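Local coordinates for protein apical membrane antigen AMA1 (PDB 4YIV) that takes part in host-cell invasion by Toxoplasma as a component of the moving junction formed between the parasite tip and the host plasma membrane, at residues S35-D40 against G275-Q280; V173-M178 against L193-F198; I257-S262 against E310-L315. All blocks are in the same frame, centred on the assembly; numbering follows the deposited sequence.

Contact 1 of 3, residues S35-D40 against G275-Q280; sequences SGIYVD and GVASDQ
Ile37 and Tyr38 both direct their backbone N-H groups at the carbonyl of Ala277, a compact example of how two irregular loops can be locked without any sheet. Ile37 N lies 2.9 Å from Ala277 O and well above the carbonyl plane, whereas Tyr38 N, at 3.1 Å from Ala277 O, comes in almost in line with the C=O bond (170° at the oxygen). One acceptor is thus gripped by two successive amides. A third backbone bond runs the other way, from Asp279 N to Val39 O (2.9 Å).

Side-chain polar contacts centre on Asp279. Its OD2 takes Gly36 N at 3.0 Å, the donor lying 37° out of the carboxylate plane, and also accepts from Leu41 N; OD1 bonds to Ser293. Gly36, having no side chain, lets the carboxylate come close to its CA. Asp40 lies alongside Asp279, its OD1 held by Ser35 OG (2.7 Å from Asp40 OD1) and by Ala56 N, and its OD2 by Gly57 N. These donors plausibly offset repulsion between the two carboxylates.

Van der Waals contacts complete the join. Val276 CG1, set between its own backbone N and carbonyl carbon (chi1 64°), presses on Tyr38 CB at 3.4 Å. The Val39 side chain packs against polar atoms, Val39 CB 3.4 Å from Ser278 OG and Val39 CG1 3.5 Å from Gln280 OE1.

This is buried loop-to-loop packing, joining the segment before strand 43-47 to the chain leaving helix 263-272, shortly ahead of the unmodelled residues 283-289 of this construct, engineered to lack the DII loop.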
loop_
_atom_site.group_PDB
_atom_site.type_symbol
_atom_site.label_atom_id
_atom_site.label_comp_id
_atom_site.label_asym_id
_atom_site.label_seq_id
_atom_site.Cartn_x
_atom_site.Cartn_y
_atom_site.Cartn_z
ATOM N N SER A 35 7.939 -2.249 6.416
ATOM C CA SER A 35 7.868 -3.645 5.998
ATOM C C SER A 35 7.711 -3.719 4.492
ATOM O O SER A 35 7.655 -2.700 3.829
ATOM C CB SER A 35 6.702 -4.345 6.694
ATOM O OG SER A 35 6.863 -5.752 6.660
ATOM N N GLY A 36 7.649 -4.932 3.942
ATOM C CA GLY A 36 7.379 -5.088 2.536
ATOM C C GLY A 36 6.027 -4.497 2.153
ATOM O O GLY A 36 5.123 -4.363 2.991
ATOM N N ILE A 37 5.915 -4.114 0.890
ATOM C CA ILE A 37 4.689 -3.509 0.359
ATOM C C ILE A 37 4.079 -4.455 -0.659
ATOM O O ILE A 37 2.896 -4.781 -0.595
ATOM C CB ILE A 37 5.003 -2.167 -0.270
ATOM C CG1 ILE A 37 5.508 -1.204 0.819
ATOM C CG2 ILE A 37 3.740 -1.590 -0.959
ATOM C CD1 ILE A 37 6.052 0.064 0.302
ATOM N N TYR A 38 4.903 -4.884 -1.626
ATOM C CA TYR A 38 4.414 -5.789 -2.641
ATOM C C TYR A 38 4.051 -7.111 -1.985
ATOM O O TYR A 38 2.906 -7.570 -2.050
ATOM C CB TYR A 38 5.470 -5.949 -3.742
ATOM C CG TYR A 38 5.065 -6.878 -4.857
ATOM C CD1 TYR A 38 4.190 -6.471 -5.845
ATOM C CD2 TYR A 38 5.590 -8.154 -4.925
ATOM C CE1 TYR A 38 3.833 -7.339 -6.880
ATOM C CE2 TYR A 38 5.262 -9.014 -5.939
ATOM C CZ TYR A 38 4.385 -8.606 -6.920
ATOM O OH TYR A 38 4.076 -9.479 -7.932
ATOM N N VAL A 39 5.030 -7.713 -1.318
ATOM C CA VAL A 39 4.766 -8.768 -0.357
ATOM C C VAL A 39 5.241 -8.323 1.026
ATOM O O VAL A 39 6.408 -7.975 1.186
ATOM C CB VAL A 39 5.489 -10.072 -0.735
ATOM C CG1 VAL A 39 5.323 -11.107 0.378
ATOM C CG2 VAL A 39 4.937 -10.558 -2.085
ATOM N N ASP A 40 4.322 -8.335 1.990
ATOM C CA ASP A 40 4.569 -7.876 3.355
ATOM C C ASP A 40 4.620 -9.095 4.247
ATOM O O ASP A 40 3.590 -9.716 4.498
ATOM C CB ASP A 40 3.472 -6.915 3.841
ATOM C CG ASP A 40 3.635 -6.497 5.315
ATOM O OD1 ASP A 40 4.577 -6.971 6.020
ATOM O OD2 ASP A 40 2.759 -5.712 5.782
ATOM N N GLY A 275 11.763 -3.702 -8.096
ATOM C CA GLY A 275 12.548 -3.105 -7.047
ATOM C C GLY A 275 11.728 -2.637 -5.817
ATOM O O GLY A 275 12.279 -2.222 -4.805
ATOM N N VAL A 276 10.413 -2.733 -5.894
ATOM C CA VAL A 276 9.524 -2.347 -4.778
ATOM C C VAL A 276 9.852 -3.146 -3.509
ATOM O O VAL A 276 10.203 -4.320 -3.586
ATOM C CB VAL A 276 8.018 -2.560 -5.141
ATOM C CG1 VAL A 276 7.768 -4.038 -5.350
ATOM C CG2 VAL A 276 7.056 -2.050 -4.049
ATOM N N ALA A 277 9.725 -2.521 -2.340
ATOM C CA ALA A 277 9.929 -3.236 -1.080
ATOM C C ALA A 277 9.112 -4.496 -1.036
ATOM O O ALA A 277 7.900 -4.462 -1.191
ATOM C CB ALA A 277 9.569 -2.361 0.091
ATOM N N SER A 278 9.781 -5.627 -0.835
ATOM C CA SER A 278 9.107 -6.901 -0.814
ATOM C C SER A 278 9.886 -7.891 0.028
ATOM O O SER A 278 11.121 -7.903 0.057
ATOM C CB SER A 278 8.886 -7.452 -2.216
ATOM O OG SER A 278 8.300 -8.742 -2.127
ATOM N N ASP A 279 9.143 -8.707 0.748
ATOM C CA ASP A 279 9.728 -9.593 1.760
ATOM C C ASP A 279 9.721 -11.070 1.287
ATOM O O ASP A 279 9.877 -11.981 2.096
ATOM C CB ASP A 279 8.952 -9.468 3.083
ATOM C CG ASP A 279 9.024 -8.052 3.695
ATOM O OD1 ASP A 279 9.871 -7.243 3.237
ATOM O OD2 ASP A 279 8.232 -7.760 4.640
ATOM N N GLN A 280 9.485 -11.294 -0.005
ATOM C CA GLN A 280 9.246 -12.656 -0.514
ATOM C C GLN A 280 10.579 -13.294 -0.964
ATOM O O GLN A 280 11.424 -12.607 -1.524
ATOM C CB GLN A 280 8.263 -12.628 -1.672
ATOM C CG GLN A 280 8.008 -13.998 -2.305
ATOM C CD GLN A 280 6.794 -14.765 -1.760
ATOM O OE1 GLN A 280 6.085 -14.309 -0.847
ATOM N NE2 GLN A 280 6.555 -15.958 -2.333
#

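Contact 2 of 3, residues V173-M178 against L193-F198; sequences VSMQLM and LTWYCF
Trp195 and Phe198 receive two methionine side chains in a Met-aromatic cluster that closes the long loop between strands 167-170 and 198-201. The two methionine methyls share one face of the indole. Met175, whose chain is bent at its last torsion (chi3 -73°), reaches Trp195 tip to tip and sets CE 3.6 Å from the centroid of the Trp195 six-membered ring. Met178 CE lies over the five-membered half, 4.3 Å from that centroid of Trp195, so the two CH-pi contacts divide the ring system between them. Val173 approaches differently, its CG2 at the indole edge, 4.2 Å from Trp195 CH2.

Where strand 198-201 begins, a single antiparallel bridge pairs Met178 with Phe198 as a hydrogen-bonded pair: Met178 N to Phe198 O is 2.9 Å, and Phe198 N returns to Met178 O at 3.2 Å, in the plane of that carbonyl and on a lone pair. Both segments belong to the first PAN-type domain of AMA1, and the disulfide from Cys197 to Cys184 ties the second of them to the intervening loop.

Phe198 is the other centre of packing. Its CG sits between its backbone N and carbonyl carbon (chi1 50°), and beyond it the ring lies under Met178. Met178 CB is over the face, 4.1 Å from the Phe198 centroid, while Met178 CE touches Phe198 CE2 at 3.7 Å, making this methyl a link between both aromatic residues. Met175 CB meets the ring edge, 3.7 Å from Phe198 CZ. Farther out, Phe101 stacks edge-to-face with Phe198, and Ile66 and Leu68 of strand 65-68 also pack on it.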
loop_
_atom_site.group_PDB
_atom_site.type_symbol
_atom_site.label_atom_id
_atom_site.label_comp_id
_atom_site.label_asym_id
_atom_site.label_seq_id
_atom_site.Cartn_x
_atom_site.Cartn_y
_atom_site.Cartn_z
ATOM N N VAL A 173 -5.569 -16.755 4.851
ATOM C CA VAL A 173 -4.362 -16.964 4.047
ATOM C C VAL A 173 -3.594 -15.652 3.998
ATOM O O VAL A 173 -4.067 -14.689 3.424
ATOM C CB VAL A 173 -4.694 -17.446 2.626
ATOM C CG1 VAL A 173 -3.437 -17.625 1.792
ATOM C CG2 VAL A 173 -5.431 -18.751 2.670
ATOM N N SER A 174 -2.423 -15.614 4.631
ATOM C CA SER A 174 -1.633 -14.403 4.699
ATOM C C SER A 174 -0.560 -14.437 3.634
ATOM O O SER A 174 0.196 -13.496 3.477
ATOM C CB SER A 174 -1.007 -14.260 6.076
ATOM O OG SER A 174 -0.311 -15.463 6.334
ATOM N N MET A 175 -0.476 -15.540 2.894
ATOM C CA MET A 175 0.450 -15.584 1.751
ATOM C C MET A 175 0.015 -14.578 0.712
ATOM O O MET A 175 -1.181 -14.273 0.593
ATOM C CB MET A 175 0.496 -16.980 1.113
ATOM C CG MET A 175 0.966 -18.048 2.079
ATOM S SD MET A 175 1.235 -19.631 1.247
ATOM C CE MET A 175 -0.447 -20.179 0.943
ATOM N N GLN A 176 0.987 -14.055 -0.027
ATOM C CA GLN A 176 0.705 -13.045 -1.051
ATOM C C GLN A 176 1.249 -13.368 -2.458
ATOM O O GLN A 176 0.776 -12.813 -3.471
ATOM C CB GLN A 176 1.253 -11.719 -0.575
ATOM C CG GLN A 176 0.422 -11.154 0.608
ATOM C CD GLN A 176 1.295 -10.324 1.550
ATOM O OE1 GLN A 176 1.727 -9.214 1.221
ATOM N NE2 GLN A 176 1.640 -10.911 2.686
ATOM N N LEU A 177 2.242 -14.258 -2.523
ATOM C CA LEU A 177 2.865 -14.633 -3.787
ATOM C C LEU A 177 3.272 -16.091 -3.746
ATOM O O LEU A 177 3.927 -16.524 -2.810
ATOM C CB LEU A 177 4.090 -13.784 -4.052
ATOM C CG LEU A 177 4.903 -14.061 -5.327
ATOM C CD1 LEU A 177 4.139 -13.709 -6.516
ATOM C CD2 LEU A 177 6.185 -13.244 -5.339
ATOM N N MET A 178 2.854 -16.841 -4.762
ATOM C CA MET A 178 3.438 -18.152 -5.008
ATOM C C MET A 178 3.529 -18.373 -6.514
ATOM O O MET A 178 2.593 -18.035 -7.259
ATOM C CB MET A 178 2.629 -19.247 -4.341
ATOM C CG MET A 178 3.579 -20.218 -3.631
ATOM S SD MET A 178 2.879 -21.791 -3.162
ATOM C CE MET A 178 1.592 -21.131 -2.251
ATOM N N LEU A 193 -0.706 -30.598 -7.836
ATOM C CA LEU A 193 -0.413 -29.637 -6.782
ATOM C C LEU A 193 -1.651 -29.093 -6.079
ATOM O O LEU A 193 -2.673 -28.787 -6.707
ATOM C CB LEU A 193 0.392 -28.467 -7.355
ATOM C CG LEU A 193 1.768 -28.831 -7.904
ATOM C CD1 LEU A 193 2.431 -27.603 -8.500
ATOM C CD2 LEU A 193 2.648 -29.430 -6.822
ATOM N N THR A 194 -1.520 -28.934 -4.764
ATOM C CA THR A 194 -2.609 -28.460 -3.940
ATOM C C THR A 194 -2.901 -26.969 -4.185
ATOM O O THR A 194 -4.066 -26.561 -4.263
ATOM C CB THR A 194 -2.295 -28.697 -2.424
ATOM O OG1 THR A 194 -2.114 -30.103 -2.215
ATOM C CG2 THR A 194 -3.439 -28.216 -1.562
ATOM N N TRP A 195 -1.849 -26.167 -4.299
ATOM C CA TRP A 195 -2.005 -24.728 -4.456
ATOM C C TRP A 195 -1.980 -24.280 -5.912
ATOM O O TRP A 195 -1.157 -24.719 -6.723
ATOM C CB TRP A 195 -0.914 -23.987 -3.687
ATOM C CG TRP A 195 -1.198 -23.935 -2.217
ATOM C CD1 TRP A 195 -0.674 -24.732 -1.234
ATOM C CD2 TRP A 195 -2.101 -23.040 -1.578
ATOM N NE1 TRP A 195 -1.207 -24.382 -0.013
ATOM C CE2 TRP A 195 -2.092 -23.348 -0.202
ATOM C CE3 TRP A 195 -2.929 -22.007 -2.040
ATOM C CZ2 TRP A 195 -2.874 -22.659 0.716
ATOM C CZ3 TRP A 195 -3.719 -21.325 -1.117
ATOM C CH2 TRP A 195 -3.675 -21.651 0.240
ATOM N N TYR A 196 -2.887 -23.361 -6.190
ATOM C CA TYR A 196 -2.838 -22.489 -7.353
ATOM C C TYR A 196 -1.820 -21.380 -7.090
ATOM O O TYR A 196 -1.516 -21.037 -5.942
ATOM C CB TYR A 196 -4.224 -21.902 -7.650
ATOM C CG TYR A 196 -4.861 -21.295 -6.400
ATOM C CD1 TYR A 196 -4.514 -20.015 -5.963
ATOM C CD2 TYR A 196 -5.748 -22.035 -5.630
ATOM C CE1 TYR A 196 -5.070 -19.482 -4.798
ATOM C CE2 TYR A 196 -6.328 -21.514 -4.460
ATOM C CZ TYR A 196 -5.977 -20.237 -4.040
ATOM O OH TYR A 196 -6.549 -19.751 -2.865
ATOM N N CYS A 197 -1.301 -20.827 -8.175
ATOM C CA CYS A 197 -0.374 -19.727 -8.115
ATOM C C CYS A 197 -1.178 -18.445 -7.901
ATOM O O CYS A 197 -2.365 -18.374 -8.232
ATOM C CB CYS A 197 0.452 -19.639 -9.400
ATOM S SG CYS A 197 1.632 -21.057 -9.620
ATOM N N PHE A 198 -0.515 -17.441 -7.356
ATOM C CA PHE A 198 -1.167 -16.156 -7.114
ATOM C C PHE A 198 -0.092 -15.119 -6.906
ATOM O O PHE A 198 1.032 -15.453 -6.582
ATOM C CB PHE A 198 -2.112 -16.224 -5.907
ATOM C CG PHE A 198 -1.491 -16.819 -4.666
ATOM C CD1 PHE A 198 -0.843 -16.022 -3.739
ATOM C CD2 PHE A 198 -1.609 -18.191 -4.401
ATOM C CE1 PHE A 198 -0.268 -16.577 -2.597
ATOM C CE2 PHE A 198 -1.061 -18.750 -3.246
ATOM C CZ PHE A 198 -0.384 -17.941 -2.342
#

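Contact 3 of 3, residues I257-S262 against E310-L315; sequences IERVES and EGKCAL
The Glu310 carboxylate lies at the edge of the Arg259 guanidinium, near the guanidinium plane, with the two flat groups turned 36° from one another; Lys312 CE approaches the guanidinium obliquely. Arg259 NE and Glu310 OE1 form a salt bridge, although the modelled separation of 2.4 Å is too short to be taken literally. Lys312, extended beyond CG, makes a long ion pair, Lys312 NZ to Glu310 OE2 at 4.0 Å. Two positive groups near Glu310 may favour its charged form; Thr308 also bonds to its OE2.

Beneath this surface network runs a regular antiparallel ladder, in which the short strand segments 257-259 and 311-315 run at 153° between their directions. Glu258 and Cys313 are a hydrogen-bonded pair: Glu258 N to Cys313 O is 3.0 Å and Cys313 N to Glu258 O is 2.7 Å. Just past the strand, Val260 N adds one further bond to Gly311 O at 3.1 Å, from above the carbonyl plane.

On the face bearing Ile257, Arg259, Lys312 and Ala314, the aliphatic chain of Lys312 is crossed by Ile257, with Ile257 CG2 4.0 Å from Lys312 CD. The face of Glu258 and Cys313 is different in character. Cys313 SG, anti to its backbone N (chi1 -175°), is bonded to Cys266, and Glu258 OE1 makes a salt bridge with Lys269. Val260 CG1, from beyond the strand end, rests 3.7 Å from Cys313 CB.

Strand 256-259 is an outermost strand of the five-stranded antiparallel sheet in the second PAN-type domain; strand 311-316 lies between it and strand 300-305, while helix 263-272, begun by the N-cap Ser262, is fastened to the sheet by the Cys266-Cys313 disulfide.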
loop_
_atom_site.group_PDB
_atom_site.type_symbol
_atom_site.label_atom_id
_atom_site.label_comp_id
_atom_site.label_asym_id
_atom_site.label_seq_id
_atom_site.Cartn_x
_atom_site.Cartn_y
_atom_site.Cartn_z
ATOM N N ILE A 257 13.663 5.436 -15.740
ATOM C CA ILE A 257 12.662 6.196 -16.504
ATOM C C ILE A 257 12.077 5.337 -17.610
ATOM O O ILE A 257 12.817 4.805 -18.418
ATOM C CB ILE A 257 13.284 7.486 -17.129
ATOM C CG1 ILE A 257 13.810 8.410 -16.033
ATOM C CG2 ILE A 257 12.258 8.205 -18.028
ATOM C CD1 ILE A 257 14.575 9.602 -16.532
ATOM N N GLU A 258 10.755 5.187 -17.647
ATOM C CA GLU A 258 10.117 4.390 -18.677
ATOM C C GLU A 258 8.923 5.095 -19.310
ATOM O O GLU A 258 8.217 5.875 -18.652
ATOM C CB GLU A 258 9.698 3.031 -18.078
ATOM C CG GLU A 258 10.922 2.253 -17.597
ATOM C CD GLU A 258 10.596 1.023 -16.757
ATOM O OE1 GLU A 258 9.427 0.888 -16.321
ATOM O OE2 GLU A 258 11.535 0.204 -16.532
ATOM N N ARG A 259 8.701 4.833 -20.599
ATOM C CA ARG A 259 7.525 5.364 -21.282
ATOM C C ARG A 259 6.241 4.727 -20.741
ATOM O O ARG A 259 6.194 3.530 -20.480
ATOM C CB ARG A 259 7.629 5.127 -22.789
ATOM C CG ARG A 259 8.764 5.904 -23.449
ATOM C CD ARG A 259 8.450 6.277 -24.891
ATOM N NE ARG A 259 9.549 7.057 -25.450
ATOM C CZ ARG A 259 10.653 6.532 -25.972
ATOM N NH1 ARG A 259 11.611 7.327 -26.444
ATOM N NH2 ARG A 259 10.798 5.213 -26.027
ATOM N N VAL A 260 5.197 5.528 -20.560
ATOM C CA VAL A 260 3.888 4.983 -20.231
ATOM C C VAL A 260 2.834 5.643 -21.099
ATOM O O VAL A 260 3.022 6.763 -21.561
ATOM C CB VAL A 260 3.547 5.188 -18.732
ATOM C CG1 VAL A 260 4.529 4.427 -17.884
ATOM C CG2 VAL A 260 3.577 6.685 -18.365
ATOM N N GLU A 261 1.728 4.943 -21.318
ATOM C CA GLU A 261 0.626 5.496 -22.082
ATOM C C GLU A 261 -0.314 6.352 -21.216
ATOM O O GLU A 261 -1.064 7.157 -21.741
ATOM C CB GLU A 261 -0.182 4.375 -22.721
ATOM C CG GLU A 261 0.608 3.386 -23.552
ATOM C CD GLU A 261 -0.204 2.132 -23.817
ATOM O OE1 GLU A 261 -0.953 2.111 -24.818
ATOM O OE2 GLU A 261 -0.115 1.180 -23.009
ATOM N N SER A 262 -0.293 6.147 -19.901
ATOM C CA SER A 262 -1.202 6.860 -18.983
ATOM C C SER A 262 -0.555 7.059 -17.627
ATOM O O SER A 262 0.409 6.365 -17.266
ATOM C CB SER A 262 -2.510 6.101 -18.782
ATOM O OG SER A 262 -2.293 4.944 -17.985
ATOM N N GLU A 310 6.078 12.928 -24.846
ATOM C CA GLU A 310 5.812 11.539 -24.450
ATOM C C GLU A 310 5.555 11.434 -22.932
ATOM O O GLU A 310 6.283 12.031 -22.139
ATOM C CB GLU A 310 6.987 10.628 -24.814
ATOM C CG GLU A 310 7.607 10.841 -26.199
ATOM C CD GLU A 310 9.004 10.218 -26.308
ATOM O OE1 GLU A 310 9.093 9.037 -26.710
ATOM O OE2 GLU A 310 10.013 10.894 -25.979
ATOM N N GLY A 311 4.541 10.675 -22.532
ATOM C CA GLY A 311 4.326 10.422 -21.115
ATOM C C GLY A 311 5.435 9.503 -20.612
ATOM O O GLY A 311 5.768 8.525 -21.281
ATOM N N LYS A 312 6.009 9.817 -19.455
ATOM C CA LYS A 312 7.061 8.978 -18.863
ATOM C C LYS A 312 6.840 8.760 -17.366
ATOM O O LYS A 312 6.104 9.502 -16.711
ATOM C CB LYS A 312 8.438 9.598 -19.126
ATOM C CG LYS A 312 8.792 9.500 -20.618
ATOM C CD LYS A 312 10.193 9.942 -20.917
ATOM C CE LYS A 312 10.559 9.683 -22.381
ATOM N NZ LYS A 312 11.979 10.070 -22.607
ATOM N N CYS A 313 7.480 7.742 -16.846
ATOM C CA CYS A 313 7.373 7.408 -15.462
ATOM C C CYS A 313 8.742 7.293 -14.866
ATOM O O CYS A 313 9.506 6.505 -15.307
ATOM C CB CYS A 313 6.620 6.106 -15.283
ATOM S SG CYS A 313 6.313 5.669 -13.579
ATOM N N ALA A 314 9.030 8.112 -13.877
ATOM C CA ALA A 314 10.315 8.077 -13.192
ATOM C C ALA A 314 10.175 7.389 -11.867
ATOM O O ALA A 314 9.380 7.821 -11.027
ATOM C CB ALA A 314 10.857 9.457 -12.986
ATOM N N LEU A 315 10.994 6.359 -11.660
ATOM C CA LEU A 315 10.959 5.532 -10.459
ATOM C C LEU A 315 12.270 5.500 -9.684
ATOM O O LEU A 315 13.359 5.374 -10.274
ATOM C CB LEU A 315 10.605 4.119 -10.836
ATOM C CG LEU A 315 9.349 3.928 -11.672
ATOM C CD1 LEU A 315 9.358 2.569 -12.262
ATOM C CD2 LEU A 315 8.171 4.041 -10.766
#

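Three ways of joining separated chain segments appear here. Contact 1 is the most buried and depends on backbone amides and carboxylates in irregular loops; contact 2, partly buried, substitutes sulfur and aromatic packing; contact 3, at a sheet edge, combines a regular ladder with surface charges. Contacts 1 and 2 touch directly: Gln176 OE1, which also accepts from Lys64 NZ, lies 2.8 Å from Asp40 N, a probable hydrogen bond, and contact 2 is nested within the chain loop that contact 1 closes. Contacts 1 and 3 are about 8 Å apart at their nearest atoms, yet helix 263-272 leads from 257-262 to 275-280. Contacts 2 and 3 both include a disulfide cysteine, in different PAN-type domains.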